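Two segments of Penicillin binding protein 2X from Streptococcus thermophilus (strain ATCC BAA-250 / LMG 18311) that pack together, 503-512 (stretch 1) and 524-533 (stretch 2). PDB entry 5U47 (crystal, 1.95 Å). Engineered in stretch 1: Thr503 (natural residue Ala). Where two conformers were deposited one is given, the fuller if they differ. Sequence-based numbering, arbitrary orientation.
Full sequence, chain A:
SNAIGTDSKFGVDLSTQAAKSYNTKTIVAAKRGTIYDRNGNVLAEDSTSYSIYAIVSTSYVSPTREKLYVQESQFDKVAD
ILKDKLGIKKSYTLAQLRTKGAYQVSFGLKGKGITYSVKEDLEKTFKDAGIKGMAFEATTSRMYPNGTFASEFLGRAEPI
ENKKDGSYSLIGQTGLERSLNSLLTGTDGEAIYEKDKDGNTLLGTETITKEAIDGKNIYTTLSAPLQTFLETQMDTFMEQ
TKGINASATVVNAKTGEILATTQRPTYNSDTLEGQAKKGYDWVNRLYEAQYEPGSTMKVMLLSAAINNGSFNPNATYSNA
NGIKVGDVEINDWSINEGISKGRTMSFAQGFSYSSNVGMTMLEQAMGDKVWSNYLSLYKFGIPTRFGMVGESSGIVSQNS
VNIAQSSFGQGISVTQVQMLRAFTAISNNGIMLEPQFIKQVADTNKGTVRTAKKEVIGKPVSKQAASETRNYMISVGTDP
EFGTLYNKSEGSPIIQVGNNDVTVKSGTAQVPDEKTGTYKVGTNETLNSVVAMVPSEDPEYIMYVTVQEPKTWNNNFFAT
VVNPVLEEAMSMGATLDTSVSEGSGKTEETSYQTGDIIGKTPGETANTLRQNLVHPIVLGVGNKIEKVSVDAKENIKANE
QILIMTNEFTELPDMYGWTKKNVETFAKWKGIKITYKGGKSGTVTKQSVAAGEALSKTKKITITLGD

Stretch 1 503-512: TVKSGTAQVP
Stretch 2 524-533: NETLNSVVAM

Neighbouring antiparallel strands are joined by their backbones, while side chains pair by register, and two segments of penicillin binding protein 2X illustrate the principle. Their apolar contacts are modest. On one face Ala509 CB lies 4.0 Å from Leu527 CB; past the regular pairing, Val511 (t) adds its CG2 4.2 Å from the same Leu527 CB. Leu527 is t, p. Back on the Ala509/Leu527 face, Lys505 (t, p, t, p) lays its CB 4.0 Å from CG1 of Val531 (p), then leads away, its NZ bonding Ser506 O at 2.8 Å. The engineered Thr503 (m) brings CG2 to 4.0 Å from CB of Met533 (m, t, t). On the other face Val504 (m) sets CG1 3.9 Å from Ala532 CB. Val504, Val530 (p), Val531 and Ala532 are buried; beta-branched valines suit extended backbone.

The strands run antiparallel, at 167°, with phi/psi such as -152/129 at Lys505, and the stretches bury 667 Å². Residue numbers in each pair sum to 1036. Thr503-Met533, Lys505-Val531, Gly507-Ser529 and Ala509-Leu527 form the hydrogen-bonded pairs, each donating N to O both ways: Thr503 N to Met533 O spans 3.0 Å, Met533 N to Thr503 O 2.8 Å, and Gly507 N to Ser529 O 2.7 Å; Ala509 N to Leu527 O, at 2.8 Å, is weak, bent to 125°. Between them CA atoms come closer (Val504 CA to Ala532 CA 4.4 Å, where small Ala532 fits), and CA-H...O contacts such as Ala532 CA to Thr503 O, 3.2 Å, add to the ladder. Glycine suits position 507: an ideal CB on Gly507 would clash, 3.0 Å from Ser529 OG (p).

Toward the polar edge, Thr508 (p) has CG2 3.9 Å from OD1 of Asn528 (m), which accepts a 2.9 Å bond from OG1 of Thr526 (p). Beyond Ala509-Leu527, a water bridges the stretches, accepting from Val511 N at 2.7 Å and donating to Glu525 O at 2.8 Å.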

# COMPACT_ATOMS: atom_id res chain seq x y z
N THR A 503 -22.65 9.10 -1.07
CA THR A 503 -21.90 10.30 -1.46
C THR A 503 -20.97 9.89 -2.59
O THR A 503 -20.05 9.08 -2.39
CB THR A 503 -21.16 10.82 -0.20
OG1 THR A 503 -22.08 11.63 0.55
CG2 THR A 503 -19.90 11.63 -0.52
N VAL A 504 -21.20 10.42 -3.79
CA VAL A 504 -20.38 10.03 -4.92
C VAL A 504 -19.92 11.20 -5.79
O VAL A 504 -20.54 12.26 -5.79
CB VAL A 504 -21.17 9.05 -5.81
CG1 VAL A 504 -21.57 7.82 -5.01
CG2 VAL A 504 -22.42 9.73 -6.38
N LYS A 505 -18.83 10.98 -6.51
CA LYS A 505 -18.35 11.93 -7.53
C LYS A 505 -17.61 11.14 -8.57
O LYS A 505 -16.70 10.37 -8.26
CB LYS A 505 -17.45 13.03 -6.97
CG LYS A 505 -17.05 14.08 -8.02
CD LYS A 505 -18.25 14.88 -8.55
CE LYS A 505 -17.86 15.83 -9.67
NZ LYS A 505 -17.76 15.15 -10.99
N SER A 506 -17.98 11.36 -9.82
CA SER A 506 -17.36 10.70 -10.93
C SER A 506 -16.30 11.58 -11.47
O SER A 506 -16.27 12.80 -11.23
CB SER A 506 -18.39 10.50 -12.06
OG SER A 506 -18.93 11.76 -12.46
N GLY A 507 -15.47 10.99 -12.30
CA GLY A 507 -14.47 11.73 -12.98
C GLY A 507 -14.10 11.17 -14.33
O GLY A 507 -14.20 9.96 -14.61
N THR A 508 -13.70 12.09 -15.20
CA THR A 508 -13.16 11.77 -16.50
C THR A 508 -11.93 12.65 -16.48
O THR A 508 -11.95 13.73 -15.85
CB THR A 508 -14.08 12.17 -17.67
OG1 THR A 508 -14.34 13.58 -17.63
CG2 THR A 508 -15.40 11.41 -17.60
N ALA A 509 -10.87 12.18 -17.10
CA ALA A 509 -9.65 12.95 -17.18
C ALA A 509 -9.06 12.71 -18.54
O ALA A 509 -9.06 11.58 -19.08
CB ALA A 509 -8.67 12.56 -16.07
N GLN A 510 -8.54 13.80 -19.09
CA GLN A 510 -7.87 13.78 -20.36
C GLN A 510 -6.52 13.09 -20.07
O GLN A 510 -5.94 13.28 -18.99
CB GLN A 510 -7.66 15.22 -20.83
CG GLN A 510 -8.02 15.47 -22.28
CD GLN A 510 -9.53 15.47 -22.51
OE1 GLN A 510 -10.32 15.43 -21.56
NE2 GLN A 510 -9.93 15.54 -23.78
N VAL A 511 -6.06 12.26 -21.00
CA VAL A 511 -4.79 11.56 -20.83
C VAL A 511 -3.73 12.12 -21.77
O VAL A 511 -4.02 12.31 -22.95
CB VAL A 511 -4.94 10.04 -21.07
CG1 VAL A 511 -3.59 9.34 -20.98
CG2 VAL A 511 -5.91 9.44 -20.06
N PRO A 512 -2.51 12.39 -21.25
CA PRO A 512 -1.43 12.88 -22.11
C PRO A 512 -0.89 11.81 -23.05
O PRO A 512 -0.88 10.63 -22.70
CB PRO A 512 -0.33 13.29 -21.12
CG PRO A 512 -1.04 13.50 -19.83
CD PRO A 512 -2.13 12.47 -19.83
N ASN A 524 -13.28 7.72 -25.77
CA ASN A 524 -13.02 6.99 -24.52
C ASN A 524 -11.52 6.87 -24.19
O ASN A 524 -11.13 6.03 -23.38
CB ASN A 524 -13.69 5.60 -24.53
CG ASN A 524 -15.21 5.68 -24.52
OD1 ASN A 524 -15.80 6.45 -23.76
ND2 ASN A 524 -15.85 4.86 -25.34
N GLU A 525 -10.68 7.72 -24.79
CA GLU A 525 -9.25 7.68 -24.51
C GLU A 525 -9.05 8.64 -23.32
O GLU A 525 -8.44 9.71 -23.40
CB GLU A 525 -8.46 8.04 -25.77
CG GLU A 525 -7.20 7.20 -25.97
CD GLU A 525 -6.73 7.19 -27.41
OE1 GLU A 525 -6.26 6.12 -27.87
OE2 GLU A 525 -6.85 8.24 -28.09
N THR A 526 -9.61 8.20 -22.20
CA THR A 526 -9.66 8.96 -20.97
C THR A 526 -9.45 8.08 -19.76
O THR A 526 -9.46 6.84 -19.87
CB THR A 526 -11.08 9.54 -20.78
OG1 THR A 526 -12.05 8.48 -20.91
CG2 THR A 526 -11.37 10.65 -21.79
N LEU A 527 -9.23 8.72 -18.63
CA LEU A 527 -9.13 8.06 -17.36
C LEU A 527 -10.47 8.31 -16.71
O LEU A 527 -10.84 9.47 -16.50
CB LEU A 527 -8.03 8.66 -16.50
CG LEU A 527 -7.98 8.04 -15.10
CD1 LEU A 527 -7.49 6.60 -15.15
CD2 LEU A 527 -7.08 8.86 -14.21
N ASN A 528 -11.21 7.24 -16.45
CA ASN A 528 -12.52 7.33 -15.80
C ASN A 528 -12.43 6.86 -14.35
O ASN A 528 -11.77 5.87 -14.06
CB ASN A 528 -13.54 6.49 -16.57
CG ASN A 528 -13.75 6.98 -17.99
OD1 ASN A 528 -13.39 8.10 -18.33
ND2 ASN A 528 -14.35 6.17 -18.82
N SER A 529 -13.10 7.57 -13.45
CA SER A 529 -13.00 7.23 -12.04
C SER A 529 -14.22 7.60 -11.24
O SER A 529 -15.09 8.34 -11.70
CB SER A 529 -11.75 7.88 -11.43
OG SER A 529 -11.82 9.31 -11.43
N VAL A 530 -14.28 7.07 -10.02
CA VAL A 530 -15.36 7.41 -9.11
C VAL A 530 -14.90 7.25 -7.67
O VAL A 530 -14.08 6.35 -7.35
CB VAL A 530 -16.62 6.53 -9.37
CG1 VAL A 530 -16.38 5.06 -9.03
CG2 VAL A 530 -17.80 7.04 -8.58
N VAL A 531 -15.37 8.15 -6.81
CA VAL A 531 -15.17 8.01 -5.38
C VAL A 531 -16.57 7.89 -4.79
O VAL A 531 -17.50 8.56 -5.27
CB VAL A 531 -14.43 9.18 -4.73
CG1 VAL A 531 -15.14 10.52 -4.94
CG2 VAL A 531 -14.21 8.89 -3.25
N ALA A 532 -16.72 6.99 -3.81
CA ALA A 532 -17.99 6.75 -3.15
C ALA A 532 -17.76 6.60 -1.65
O ALA A 532 -16.75 6.01 -1.22
CB ALA A 532 -18.65 5.51 -3.72
N MET A 533 -18.68 7.15 -0.86
CA MET A 533 -18.63 7.12 0.59
C MET A 533 -20.01 6.75 1.11
O MET A 533 -21.01 7.31 0.69
CB MET A 533 -18.19 8.48 1.16
CG MET A 533 -16.85 8.95 0.63
SD MET A 533 -16.42 10.57 1.25
CE MET A 533 -14.99 11.03 0.29
O HOH W 1 -7.43 12.27 -23.35